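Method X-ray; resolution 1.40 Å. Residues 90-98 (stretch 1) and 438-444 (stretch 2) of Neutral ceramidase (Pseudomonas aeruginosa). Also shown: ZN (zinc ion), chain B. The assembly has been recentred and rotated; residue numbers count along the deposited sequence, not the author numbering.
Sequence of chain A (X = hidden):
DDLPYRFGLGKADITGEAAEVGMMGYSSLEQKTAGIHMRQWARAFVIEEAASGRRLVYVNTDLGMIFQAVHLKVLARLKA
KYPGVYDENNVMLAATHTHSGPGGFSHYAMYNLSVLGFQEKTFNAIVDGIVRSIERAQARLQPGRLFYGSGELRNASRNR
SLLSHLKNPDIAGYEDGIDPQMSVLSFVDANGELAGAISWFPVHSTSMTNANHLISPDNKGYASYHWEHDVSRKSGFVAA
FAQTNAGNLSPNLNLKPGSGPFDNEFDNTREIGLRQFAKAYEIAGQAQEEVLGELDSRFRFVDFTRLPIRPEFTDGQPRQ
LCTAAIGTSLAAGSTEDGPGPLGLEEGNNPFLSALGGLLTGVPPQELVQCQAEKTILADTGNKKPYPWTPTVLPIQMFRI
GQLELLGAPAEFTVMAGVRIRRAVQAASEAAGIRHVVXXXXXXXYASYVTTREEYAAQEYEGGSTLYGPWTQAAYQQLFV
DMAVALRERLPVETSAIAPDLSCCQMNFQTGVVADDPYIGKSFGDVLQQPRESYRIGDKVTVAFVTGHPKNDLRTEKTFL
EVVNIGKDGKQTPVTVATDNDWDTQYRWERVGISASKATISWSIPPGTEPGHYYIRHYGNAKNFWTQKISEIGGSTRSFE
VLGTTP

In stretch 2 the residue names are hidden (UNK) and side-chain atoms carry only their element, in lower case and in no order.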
# COMPACT_ATOMS: atom_id res chain seq x y z
N ASN A 90 2.47 15.54 -12.46
CA ASN A 90 3.33 14.45 -12.95
C ASN A 90 3.81 13.48 -11.88
O ASN A 90 4.77 12.73 -12.11
CB ASN A 90 4.50 14.98 -13.78
CG ASN A 90 5.54 15.66 -12.94
OD1 ASN A 90 5.25 16.12 -11.83
ND2 ASN A 90 6.76 15.78 -13.48
N VAL A 91 3.12 13.46 -10.73
CA VAL A 91 3.49 12.54 -9.65
C VAL A 91 2.24 11.76 -9.27
O VAL A 91 1.22 12.38 -8.88
CB VAL A 91 4.04 13.33 -8.40
CG1 VAL A 91 4.27 12.34 -7.24
CG2 VAL A 91 5.31 14.14 -8.71
N MET A 92 2.30 10.42 -9.36
CA MET A 92 1.17 9.57 -8.95
C MET A 92 1.63 8.68 -7.82
O MET A 92 2.62 7.99 -7.94
CB MET A 92 0.66 8.70 -10.12
CG MET A 92 -0.58 7.89 -9.77
SD MET A 92 -1.19 6.89 -11.15
CE MET A 92 -1.67 8.18 -12.33
N LEU A 93 0.85 8.68 -6.73
CA LEU A 93 1.17 7.83 -5.57
C LEU A 93 0.06 6.82 -5.41
O LEU A 93 -1.10 7.21 -5.42
CB LEU A 93 1.25 8.70 -4.30
CG LEU A 93 2.17 9.92 -4.31
CD1 LEU A 93 2.12 10.59 -2.93
CD2 LEU A 93 3.62 9.57 -4.66
N ALA A 94 0.38 5.54 -5.30
CA ALA A 94 -0.64 4.51 -5.15
C ALA A 94 -0.22 3.54 -4.06
O ALA A 94 0.94 3.53 -3.63
CB ALA A 94 -0.84 3.81 -6.46
N ALA A 95 -1.17 2.76 -3.58
CA ALA A 95 -0.90 1.82 -2.49
C ALA A 95 -1.34 0.40 -2.86
O ALA A 95 -2.29 0.20 -3.65
CB ALA A 95 -1.69 2.26 -1.28
N THR A 96 -0.69 -0.57 -2.22
CA THR A 96 -0.99 -1.98 -2.44
C THR A 96 -2.23 -2.45 -1.63
O THR A 96 -2.77 -3.54 -1.89
CB THR A 96 0.16 -2.87 -1.92
OG1 THR A 96 0.33 -2.63 -0.51
CG2 THR A 96 1.44 -2.66 -2.72
N HIS A 97 -2.62 -1.65 -0.63
CA HIS A 97 -3.77 -1.98 0.25
C HIS A 97 -3.47 -3.14 1.20
O HIS A 97 -4.36 -3.89 1.61
CB HIS A 97 -5.02 -2.23 -0.58
CG HIS A 97 -6.30 -2.10 0.18
ND1 HIS A 97 -6.52 -1.11 1.11
CD2 HIS A 97 -7.48 -2.76 0.03
CE1 HIS A 97 -7.77 -1.21 1.56
NE2 HIS A 97 -8.38 -2.19 0.91
N THR A 98 -2.21 -3.28 1.58
CA THR A 98 -1.89 -4.17 2.71
C THR A 98 -2.63 -3.72 3.96
O THR A 98 -2.72 -2.51 4.23
CB THR A 98 -0.37 -4.26 3.00
OG1 THR A 98 -0.15 -5.01 4.20
CG2 THR A 98 0.27 -2.88 3.15
N UNK A 438 -6.60 0.98 -14.84
CA UNK A 438 -7.26 1.69 -13.77
C UNK A 438 -6.55 1.38 -12.46
O UNK A 438 -6.61 0.26 -12.01
c UNK A 438 -11.07 3.39 -10.82
c UNK A 438 -10.30 3.08 -13.09
c UNK A 438 -11.07 3.79 -12.15
c UNK A 438 -8.72 1.24 -13.71
c UNK A 438 -9.55 1.60 -11.37
c UNK A 438 -9.54 1.99 -12.71
c UNK A 438 -10.32 2.29 -10.43
N UNK A 439 -5.86 2.35 -11.87
CA UNK A 439 -5.17 2.13 -10.60
C UNK A 439 -5.94 2.80 -9.47
O UNK A 439 -5.87 4.02 -9.32
o UNK A 439 -3.21 1.92 -8.45
c UNK A 439 -2.80 2.18 -9.61
c UNK A 439 -3.73 2.68 -10.71
n UNK A 439 -1.53 2.05 -9.96
N UNK A 440 -6.72 2.03 -8.71
CA UNK A 440 -7.41 2.50 -7.49
C UNK A 440 -6.39 2.75 -6.38
O UNK A 440 -5.18 2.49 -6.56
N UNK A 441 -6.85 3.24 -5.24
CA UNK A 441 -5.98 3.50 -4.08
C UNK A 441 -4.87 4.50 -4.41
O UNK A 441 -3.76 4.39 -3.89
c UNK A 441 -5.33 2.21 -3.54
o UNK A 441 -9.08 -2.01 -2.82
c UNK A 441 -7.92 -0.10 -1.90
c UNK A 441 -6.99 0.95 -2.11
c UNK A 441 -6.32 1.08 -3.33
c UNK A 441 -6.59 0.17 -4.34
c UNK A 441 -8.18 -0.99 -2.95
c UNK A 441 -7.51 -0.87 -4.17
N UNK A 442 -5.17 5.49 -5.25
CA UNK A 442 -4.14 6.48 -5.65
C UNK A 442 -4.44 7.90 -5.15
O UNK A 442 -5.58 8.39 -5.29
c UNK A 442 -3.96 6.50 -7.17
N UNK A 443 -3.41 8.54 -4.58
CA UNK A 443 -3.39 9.97 -4.25
C UNK A 443 -4.25 10.43 -3.07
O UNK A 443 -3.93 11.45 -2.46
n UNK A 443 -1.36 10.48 -6.22
c UNK A 443 -3.64 10.86 -5.47
c UNK A 443 -2.62 10.65 -6.58
o UNK A 443 -2.99 10.71 -7.78
N UNK A 444 -5.34 9.72 -2.76
CA UNK A 444 -6.13 9.96 -1.54
C UNK A 444 -6.91 8.69 -1.28
O UNK A 444 -6.80 7.73 -2.06
c UNK A 444 -7.06 11.15 -1.70
ZN ZN B . -10.51 -2.57 1.05
O HOH W 1 -10.27 -2.90 3.13

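Position 438 carries seven side-chain atoms, all carbon: one carbon, then a six-membered ring. No oxygen sits on the ring. The side chain is out of reach of stretch 1. This is Phe438, in a strand that begins earlier in the chain.

Position 439 has four side-chain atoms: two carbons, the second bearing one oxygen and one nitrogen. Its CA-to-CB bond points toward stretch 1, and the side-chain end lies near Ala94 CB. The carboxamide carbon is bonded directly to CB, so the residue is Asn439.

Position 440 has no side-chain atoms at all. It is Gly440, and it makes no contact with stretch 1.

Position 441 has eight side-chain atoms: one carbon, then a six-carbon ring bearing one oxygen. The ring lies against the side chain of His97. This is Tyr441. Its CE1 comes within 3.3 Å of His97 CG. The two ring planes meet obliquely, at 34°, with centroids 4.3 Å apart. His97 CB lies over one face of the tyrosine ring, 4.1 Å from its centroid, as a CH-pi contact. Tyr441 CB is 4.3 Å from Ala95 CB. The phenol OH is hydrogen-bonded elsewhere in the structure.

Position 442 has a single side-chain carbon. This CB lies 4.2 Å from Ala94 CB, and the CA is 4.0 Å from Ala94 CA. It is Ala442.

Position 443 repeats the pattern of two carbons, one oxygen and one nitrogen. Its side-chain end reaches the backbone of Leu93. It is Asn443. The modelled Asn443 ND2 is 2.9 Å from Leu93 N. Both are nitrogens, and the amide is probably turned over, so the bonding stays open.

Position 444 again has one side-chain carbon, and its CA-to-CB bond points away from stretch 1. It is Ala444.

The backbones meet in a single beta bridge, Ala94 with Ala442. Asn443 N donates a hydrogen bond to Leu93 O at 2.8 Å, and Ala95 N donates a weak one to Tyr441 O at 3.1 Å. CA-H...O contacts reinforce it: Ala442 CA to Leu93 O at 3.1 Å, and Ala94 CA to Tyr441 O at 3.4 Å. The small alanine side chains accompany this close approach. Beyond the bridge, Tyr441 packs on His97, whose NE2 binds the zinc ion ZN at 2.2 Å. The tyrosine thus lies directly beside a metal ligand.

Stretch 2, residues 438-444: FNGYANA
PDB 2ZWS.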